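Local coordinates for protein coclaurine N-methyltransferase (Coptis japonica, PDB 6GKV) that catalyses transfer of a methyl group from S-adenosyl-L-methionine to the ring nitrogen of coclaurine, a step in the biosynthesis of benzylisoquinoline alkaloids, at residues 102-105 and 106-110; 109-112 and 113-116; 282-285 and 286-289; 290-293 and 294-298. One frame throughout, in Å; residues are numbered along the deposited sequence.

Contact 1 of 4, residues 102-105 and 106-110; sequences TTLD and EAEIA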
# COMPACT_ATOMS: atom_id res chain seq x y z
N THR A 102 26.39 12.50 -13.57
CA THR A 102 26.63 12.38 -12.14
C THR A 102 27.69 11.32 -11.91
O THR A 102 27.58 10.20 -12.43
CB THR A 102 25.35 12.01 -11.37
OG1 THR A 102 24.36 13.00 -11.61
CG2 THR A 102 25.63 11.94 -9.88
N THR A 103 28.73 11.67 -11.15
CA THR A 103 29.75 10.70 -10.76
C THR A 103 29.26 9.82 -9.60
O THR A 103 28.22 10.09 -9.01
CB THR A 103 31.06 11.41 -10.35
OG1 THR A 103 30.86 12.12 -9.12
CG2 THR A 103 31.50 12.39 -11.43
N LEU A 104 29.99 8.76 -9.30
CA LEU A 104 29.60 7.89 -8.19
C LEU A 104 29.71 8.65 -6.88
O LEU A 104 28.85 8.54 -6.00
CB LEU A 104 30.46 6.62 -8.15
CG LEU A 104 30.26 5.71 -6.92
CD1 LEU A 104 28.85 5.14 -6.86
CD2 LEU A 104 31.30 4.58 -6.88
N ASP A 105 30.79 9.42 -6.76
CA ASP A 105 31.04 10.18 -5.54
C ASP A 105 29.91 11.15 -5.29
O ASP A 105 29.32 11.16 -4.21
CB ASP A 105 32.37 10.93 -5.62
CG ASP A 105 33.55 10.09 -5.16
OD1 ASP A 105 33.51 8.85 -5.30
OD2 ASP A 105 34.51 10.70 -4.64
N GLU A 106 29.62 11.95 -6.30
CA GLU A 106 28.49 12.87 -6.29
C GLU A 106 27.20 12.17 -5.90
O GLU A 106 26.36 12.73 -5.18
CB GLU A 106 28.30 13.50 -7.68
CG GLU A 106 29.10 14.78 -7.92
CD GLU A 106 28.92 15.35 -9.32
OE1 GLU A 106 28.47 14.62 -10.24
OE2 GLU A 106 29.26 16.54 -9.51
N ALA A 107 27.03 10.94 -6.38
CA ALA A 107 25.77 10.24 -6.22
C ALA A 107 25.60 9.76 -4.79
O ALA A 107 24.49 9.80 -4.26
CB ALA A 107 25.66 9.08 -7.19
N GLU A 108 26.70 9.28 -4.20
CA GLU A 108 26.72 8.90 -2.78
C GLU A 108 26.23 10.09 -1.96
O GLU A 108 25.27 9.99 -1.21
CB GLU A 108 28.12 8.48 -2.33
CG GLU A 108 28.67 7.20 -2.98
CD GLU A 108 29.93 6.66 -2.30
OE1 GLU A 108 30.83 7.47 -1.98
OE2 GLU A 108 30.00 5.43 -2.07
N ILE A 109 26.89 11.23 -2.17
CA ILE A 109 26.57 12.49 -1.50
C ILE A 109 25.10 12.90 -1.65
O ILE A 109 24.46 13.29 -0.67
CB ILE A 109 27.46 13.63 -2.05
CG1 ILE A 109 28.95 13.32 -1.82
CG2 ILE A 109 27.07 14.97 -1.42
CD1 ILE A 109 29.34 13.13 -0.35
N ALA A 110 24.56 12.80 -2.86
CA ALA A 110 23.18 13.19 -3.12
C ALA A 110 22.16 12.34 -2.35
O ALA A 110 21.17 12.88 -1.84
CB ALA A 110 22.89 13.13 -4.60
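Thr103 and Glu106 lean obliquely across each other at the start of helix 104-118, and each side chain serves the other's backbone. The hydroxyl of Thr103 stands between its own backbone N and carbonyl carbon (chi1 69°), a rotation that turns OG1 toward the first helical turn, where it accepts a hydrogen bond from Glu106 N at 3.1 Å. Glu106 answers by carrying its carboxylate back along the chain. Its OE1 takes the N-H of Thr103, with Thr103 N 3.1 Å from Glu106 OE1 and a nearly straight bond (166°). The donor meets that oxygen on the anti side, 25° out of the carboxylate plane. Thr102 adds an apolar touch: its CG2 rests 3.8 Å from Glu106 CB and 3.9 Å from Ala107 CB, while its hydroxyl bonds to the carbonyl of Glu99. Nearby, Asp105 OD1 and Glu108 OE1 come within 4.5 Å, a repulsion probably eased by outside partners: a long, weak ion pair from Arg294 to Asp105 OD1, and the backbone N of Asn89 to Glu108 OE1. Ser88 OG binds Asp105 OD2, and Lys91 N binds Glu108 OE2. The helical ladder includes Glu108 N to Leu104 O at 2.9 Å. The reciprocal bonds of Thr103, at the N-cap, and Glu106, three residues on, make a capping box, the classic way to satisfy amides that a helix's opening turn leaves without an acceptor in the helix.

Contact 2 of 4, residues 109-112 and 113-116; sequences IAML and DLYC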
# COMPACT_ATOMS: atom_id res chain seq x y z
N ILE A 109 26.89 11.23 -2.17
CA ILE A 109 26.57 12.49 -1.50
C ILE A 109 25.10 12.90 -1.65
O ILE A 109 24.46 13.29 -0.67
CB ILE A 109 27.46 13.63 -2.05
CG1 ILE A 109 28.95 13.32 -1.82
CG2 ILE A 109 27.07 14.97 -1.42
CD1 ILE A 109 29.34 13.13 -0.35
N ALA A 110 24.56 12.80 -2.86
CA ALA A 110 23.18 13.19 -3.12
C ALA A 110 22.16 12.34 -2.35
O ALA A 110 21.17 12.88 -1.84
CB ALA A 110 22.89 13.13 -4.60
N MET A 111 22.37 11.02 -2.28
CA MET A 111 21.50 10.17 -1.47
C MET A 111 21.60 10.52 0.02
O MET A 111 20.60 10.55 0.73
CB MET A 111 21.82 8.68 -1.62
CG MET A 111 21.02 7.86 -2.60
SD MET A 111 19.23 7.88 -2.67
CE MET A 111 18.82 7.83 -1.02
N LEU A 112 22.83 10.74 0.50
CA LEU A 112 23.07 11.00 1.91
C LEU A 112 22.36 12.29 2.32
O LEU A 112 21.69 12.34 3.36
CB LEU A 112 24.58 11.08 2.19
CG LEU A 112 25.24 9.69 2.15
CD1 LEU A 112 26.76 9.74 2.35
CD2 LEU A 112 24.59 8.75 3.18
N ASP A 113 22.49 13.32 1.49
CA ASP A 113 21.76 14.57 1.66
C ASP A 113 20.25 14.33 1.69
O ASP A 113 19.55 14.85 2.56
CB ASP A 113 22.10 15.55 0.54
CG ASP A 113 23.39 16.30 0.81
OD1 ASP A 113 23.91 16.19 1.94
OD2 ASP A 113 23.86 17.02 -0.09
N LEU A 114 19.76 13.54 0.74
CA LEU A 114 18.34 13.24 0.66
C LEU A 114 17.80 12.54 1.92
O LEU A 114 16.67 12.76 2.32
CB LEU A 114 18.06 12.41 -0.60
CG LEU A 114 16.60 12.09 -0.91
CD1 LEU A 114 15.70 13.35 -0.88
CD2 LEU A 114 16.47 11.34 -2.24
N TYR A 115 18.63 11.70 2.54
CA TYR A 115 18.26 11.04 3.79
C TYR A 115 18.04 12.07 4.90
O TYR A 115 17.10 11.96 5.68
CB TYR A 115 19.33 10.06 4.24
CG TYR A 115 19.54 8.85 3.37
CD1 TYR A 115 18.50 8.31 2.64
CD2 TYR A 115 20.79 8.21 3.32
CE1 TYR A 115 18.69 7.16 1.89
CE2 TYR A 115 21.00 7.09 2.54
CZ TYR A 115 19.95 6.58 1.81
OH TYR A 115 20.16 5.46 1.02
N CYS A 116 18.94 13.04 4.97
CA CYS A 116 18.88 14.07 6.00
C CYS A 116 17.67 14.96 5.81
O CYS A 116 17.07 15.40 6.77
CB CYS A 116 20.14 14.92 5.99
SG CYS A 116 21.62 13.95 6.20
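Met111, Leu112 and Tyr115 account for most of the surface buried here, with the phenol ring as the common partner. Below one face of the ring lies the carbonyl of Met111, its O 3.3 Å from Tyr115 CG and displaced toward the ring's rim; the same O accepts from Tyr115 N at 2.9 Å. Leu112 approaches differently: one branch, CD2, meets the ring edge near its plane, 3.8 Å from Tyr115 CD2. The thioether of Met111 folds round at chi2 (-49°), a bend that brings SD to 5.3 Å from the centroid of the Tyr115 ring in an oblique Met-aromatic contact. The placing of its terminal methyl against the ring is doubtful in the model. All this happens in the middle of helix 104-118, which in this Rossmann-like methyltransferase packs against helix 136-143: Leu112 reaches Leu137 and His140, and Cys116 reaches Val141. The far end of Tyr115 is fixed as well, because its OH is hydrogen-bonded to both Glu226 OE1 and Lys91 NZ. A phenylalanine here would probably leave Glu226 and Lys91 without the hydroxyl they share. On the exposed flank, Ile109 and Asp113 run side by side, with Ile109 CG2 4.0 Å from Asp113 OD2, and Asp113 N donates almost straight to Ile109 O at 2.9 Å.

Contact 3 of 4, residues 282-285 and 286-289; sequences KHFS and RTNE. With F2W (6,7-dimethoxy-2-methyl-1,2,3,4-tetrahydroisoquinolin-2-ium), chain D.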
# COMPACT_ATOMS: atom_id res chain seq x y z
N LYS A 282 16.65 3.00 -11.63
CA LYS A 282 17.77 3.46 -12.44
C LYS A 282 18.93 3.94 -11.57
O LYS A 282 20.08 3.93 -11.98
CB LYS A 282 17.33 4.58 -13.39
CG LYS A 282 16.69 4.09 -14.67
CD LYS A 282 16.90 5.09 -15.81
CE LYS A 282 16.30 6.45 -15.47
NZ LYS A 282 15.45 7.04 -16.56
N HIS A 283 18.61 4.40 -10.37
CA HIS A 283 19.64 4.85 -9.44
C HIS A 283 20.46 3.70 -8.89
O HIS A 283 21.70 3.75 -8.86
CB HIS A 283 19.00 5.62 -8.29
CG HIS A 283 18.22 6.82 -8.73
ND1 HIS A 283 18.82 8.03 -8.99
CD2 HIS A 283 16.89 7.00 -8.93
CE1 HIS A 283 17.89 8.91 -9.34
NE2 HIS A 283 16.71 8.31 -9.30
N PHE A 284 19.80 2.63 -8.46
CA PHE A 284 20.60 1.52 -7.97
C PHE A 284 21.23 0.78 -9.14
O PHE A 284 22.30 0.18 -9.01
CB PHE A 284 19.80 0.58 -7.07
CG PHE A 284 20.67 -0.19 -6.11
CD1 PHE A 284 21.95 0.24 -5.88
CD2 PHE A 284 20.20 -1.27 -5.39
CE1 PHE A 284 22.79 -0.42 -5.02
CE2 PHE A 284 21.05 -1.92 -4.49
CZ PHE A 284 22.35 -1.50 -4.33
N SER A 285 20.58 0.84 -10.29
CA SER A 285 21.17 0.21 -11.46
C SER A 285 22.48 0.91 -11.77
O SER A 285 23.50 0.26 -11.98
CB SER A 285 20.23 0.26 -12.65
OG SER A 285 20.77 -0.51 -13.72
N ARG A 286 22.46 2.24 -11.76
CA ARG A 286 23.64 2.99 -12.15
C ARG A 286 24.73 2.86 -11.10
O ARG A 286 25.92 2.82 -11.42
CB ARG A 286 23.30 4.45 -12.39
CG ARG A 286 22.64 4.71 -13.76
CD ARG A 286 22.96 6.12 -14.26
NE ARG A 286 24.40 6.40 -14.22
CZ ARG A 286 24.93 7.61 -14.27
NH1 ARG A 286 24.14 8.68 -14.36
NH2 ARG A 286 26.25 7.76 -14.21
N THR A 287 24.31 2.78 -9.85
CA THR A 287 25.21 2.57 -8.72
C THR A 287 26.06 1.30 -8.90
O THR A 287 27.27 1.35 -8.83
CB THR A 287 24.42 2.49 -7.39
OG1 THR A 287 23.79 3.74 -7.13
CG2 THR A 287 25.34 2.22 -6.26
N ASN A 288 25.39 0.18 -9.12
CA ASN A 288 26.04 -1.10 -9.33
C ASN A 288 26.93 -1.08 -10.55
O ASN A 288 27.94 -1.81 -10.62
CB ASN A 288 25.01 -2.22 -9.47
CG ASN A 288 24.45 -2.69 -8.14
OD1 ASN A 288 25.08 -3.49 -7.44
ND2 ASN A 288 23.23 -2.26 -7.80
N GLU A 289 26.54 -0.26 -11.53
CA GLU A 289 27.29 -0.11 -12.78
C GLU A 289 28.59 0.65 -12.56
O GLU A 289 29.59 0.41 -13.21
CB GLU A 289 26.43 0.60 -13.84
CG GLU A 289 27.13 0.89 -15.17
CD GLU A 289 26.23 1.66 -16.17
OE1 GLU A 289 25.23 2.27 -15.74
OE2 GLU A 289 26.55 1.65 -17.39
CAM F2W D . 23.13 -5.97 -6.09
OAK F2W D . 21.79 -6.40 -5.76
CAB F2W D . 21.48 -6.04 -4.47
CAA F2W D . 22.35 -5.32 -3.64
CAF F2W D . 21.94 -5.03 -2.35
CAJ F2W D . 22.72 -4.29 -1.47
CAI F2W D . 22.44 -4.46 0.06
NAH F2W D . 21.03 -4.09 0.22
CAO F2W D . 20.75 -4.52 1.60
CAG F2W D . 20.41 -5.13 -0.61
CAE F2W D . 20.68 -5.37 -1.92
CAD F2W D . 19.83 -6.11 -2.73
CAC F2W D . 20.22 -6.41 -4.02
OAL F2W D . 19.47 -7.13 -4.91
CAN F2W D . 18.14 -7.54 -4.53
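From Lys282 to Glu289 the backbone is continuous alpha helix, the N-H groups of residues 286 to 289 each bonded to the carbonyl four residues earlier. Two of those carbonyls are gripped twice. His283 O receives Thr287 N and, from the opposite face of its plane, Thr287 OG1 at 2.7 Å. Phe284 O is held likewise, by Asn288 N and, from the opposite face, by Asn288 ND2 at 2.9 Å. Phe284 CG lies opposite its backbone N (chi1 -156°), which lets the ring reach forward to Thr287 and Asn288. Asn288 ND2 also sits over one face of the Phe284 ring, 3.4 Å from its CE1, with ring and amide planes 47° apart. Thr287 CB closes on the ring's edge, 3.7 Å from Phe284 CD1. With ND2 engaged on the helix, Asn288 OD1 is turned toward the bound N-methylheliamine, 3.4 Å from its methoxy carbon CAM. Phe284 meets the ligand's aromatic ring obliquely, its CE2 3.7 Å from CAA of the ligand. Cutting the ring back to an alanine is likely to open a gap beside the ligand and deprive the Asn288 amide of the surface on which it rests. Phe284 and Asn288 line the pocket of the bound N-methylheliamine, probably the site of the substrate amine as well. Helix 281-297 follows strand 272-279 and is flanked by helix 313-335, whose Phe334 meets Phe284 edge-to-face, while the loop before helix 104-118 stacks Tyr96 on His283.

Contact 4 of 4, residues 290-293 and 294-298; sequences EWLK and RLDAN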
# COMPACT_ATOMS: atom_id res chain seq x y z
N GLU A 290 28.56 1.60 -11.63
CA GLU A 290 29.75 2.40 -11.39
C GLU A 290 30.75 1.59 -10.57
O GLU A 290 31.96 1.74 -10.73
CB GLU A 290 29.38 3.73 -10.69
CG GLU A 290 28.59 4.70 -11.59
CD GLU A 290 29.41 5.25 -12.77
OE1 GLU A 290 30.55 5.69 -12.54
OE2 GLU A 290 28.90 5.24 -13.92
N TRP A 291 30.21 0.72 -9.72
CA TRP A 291 30.99 -0.21 -8.93
C TRP A 291 31.73 -1.19 -9.85
O TRP A 291 32.93 -1.45 -9.68
CB TRP A 291 30.08 -0.97 -7.97
CG TRP A 291 29.59 -0.19 -6.79
CD1 TRP A 291 30.09 0.98 -6.32
CD2 TRP A 291 28.49 -0.53 -5.93
NE1 TRP A 291 29.38 1.39 -5.21
CE2 TRP A 291 28.38 0.48 -4.96
CE3 TRP A 291 27.57 -1.60 -5.90
CZ2 TRP A 291 27.41 0.46 -3.95
CZ3 TRP A 291 26.60 -1.62 -4.90
CH2 TRP A 291 26.54 -0.60 -3.94
N LEU A 292 30.99 -1.73 -10.82
CA LEU A 292 31.55 -2.69 -11.77
C LEU A 292 32.68 -2.07 -12.60
O LEU A 292 33.73 -2.69 -12.77
CB LEU A 292 30.45 -3.22 -12.67
CG LEU A 292 30.87 -4.11 -13.83
CD1 LEU A 292 31.51 -5.39 -13.31
CD2 LEU A 292 29.68 -4.41 -14.76
N LYS A 293 32.48 -0.85 -13.10
CA LYS A 293 33.55 -0.13 -13.82
C LYS A 293 34.80 -0.03 -12.95
O LYS A 293 35.91 -0.10 -13.45
CB LYS A 293 33.12 1.28 -14.22
CG LYS A 293 32.24 1.41 -15.46
CD LYS A 293 31.77 2.87 -15.61
CE LYS A 293 30.61 3.00 -16.60
NZ LYS A 293 29.93 4.34 -16.52
N ARG A 294 34.60 0.17 -11.65
CA ARG A 294 35.72 0.36 -10.75
C ARG A 294 36.48 -0.92 -10.50
O ARG A 294 37.68 -0.89 -10.30
CB ARG A 294 35.24 0.96 -9.43
CG ARG A 294 34.94 2.43 -9.57
CD ARG A 294 34.28 3.03 -8.35
NE ARG A 294 34.16 4.46 -8.53
CZ ARG A 294 34.88 5.36 -7.87
NH1 ARG A 294 35.74 4.97 -6.94
NH2 ARG A 294 34.71 6.65 -8.12
N LEU A 295 35.78 -2.05 -10.49
CA LEU A 295 36.45 -3.34 -10.42
C LEU A 295 37.42 -3.50 -11.59
O LEU A 295 38.63 -3.39 -11.42
CB LEU A 295 35.43 -4.48 -10.42
CG LEU A 295 34.59 -4.62 -9.15
CD1 LEU A 295 33.72 -5.87 -9.20
CD2 LEU A 295 35.52 -4.65 -7.96
N ASP A 296 36.86 -3.71 -12.79
CA ASP A 296 37.62 -3.93 -14.03
C ASP A 296 38.78 -2.97 -14.30
O ASP A 296 39.74 -3.31 -15.00
CB ASP A 296 36.65 -3.85 -15.22
CG ASP A 296 35.56 -4.90 -15.14
OD1 ASP A 296 35.81 -5.96 -14.52
OD2 ASP A 296 34.46 -4.65 -15.68
N ALA A 297 38.69 -1.76 -13.78
CA ALA A 297 39.72 -0.76 -14.00
C ALA A 297 40.87 -0.90 -12.99
O ALA A 297 41.96 -0.36 -13.18
CB ALA A 297 39.10 0.65 -13.93
N ASN A 298 40.62 -1.65 -11.91
CA ASN A 298 41.66 -1.83 -10.90
C ASN A 298 41.91 -3.29 -10.62
O ASN A 298 42.18 -3.67 -9.49
CB ASN A 298 41.27 -1.13 -9.60
CG ASN A 298 40.86 0.30 -9.80
OD1 ASN A 298 41.70 1.20 -9.90
ND2 ASN A 298 39.57 0.52 -9.88
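Arg294 lays its side chain back along the preceding turn, toward Glu290 and Trp291, and can be followed atom by atom. Arg294 CB is set beside two carbonyls and comes within 3.3 Å of Trp291 O. Arg294 CG, anti to its own carbonyl carbon (chi1 -76°), turns to the other one and lies 3.3 Å from Glu290 O. The chain then runs extended, so that Arg294 CD is still only 3.6 Å from Glu290 O, and at Arg294 NE the same oxygen lies 4.1 Å away, near the plane of the guanidinium and at its edge. That carbonyl is not idle, since Glu290 O accepts from Arg294 N at 3.2 Å. Beyond NE the tip leaves its own helix: NH2 makes a long, weak ion pair with Asp105, and Leu104 packs against the arm. The contact forms the last turns of helix 281-297, at the point where it is wedged among helices 79-85, 104-118 and 313-335 of the methyltransferase fold. Leu295, on the buried side, touches Phe81 and Met85 of the first and Trp323 of the last. Trp291 also points inward, onto Met85 and Cys327. The solvent side is polar. Lys293 stretches out fully to form a salt bridge with Glu290, its NZ 2.9 Å from Glu290 OE2, on the syn side but 34° out of the carboxylate plane. Where the buried and polar sides meet, Asp296 crosses Leu292, which packs on Cys327 and Leu328 of helix 313-335; Leu292 CD1 lies 3.9 Å from Asp296 OD2, an oxygen hydrogen-bonded to Tyr21 OH of helix 21-39.

In the fold
The four contacts sample two helices: contacts 1 and 2 follow one another on helix 104-118, contacts 3 and 4 on helix 281-297. The helices meet where Leu104 of contact 1 packs on Glu290, Trp291 and Arg294 of contact 4, and where Arg286 of contact 3 makes a weak hydrogen bond to the carbonyl of Thr102. Every contact has a buried and an exposed side. Contact 1 caps its helix; contact 4, at a helix end, joins buried Trp291 and leucines to an outward charge pair. Contacts 2 and 4 each bring an aromatic side chain to about 6 Å from a bound ligand. Contact 3 alone lines the N-methylheliamine pocket; it meets contact 4 through Phe284 and Trp291.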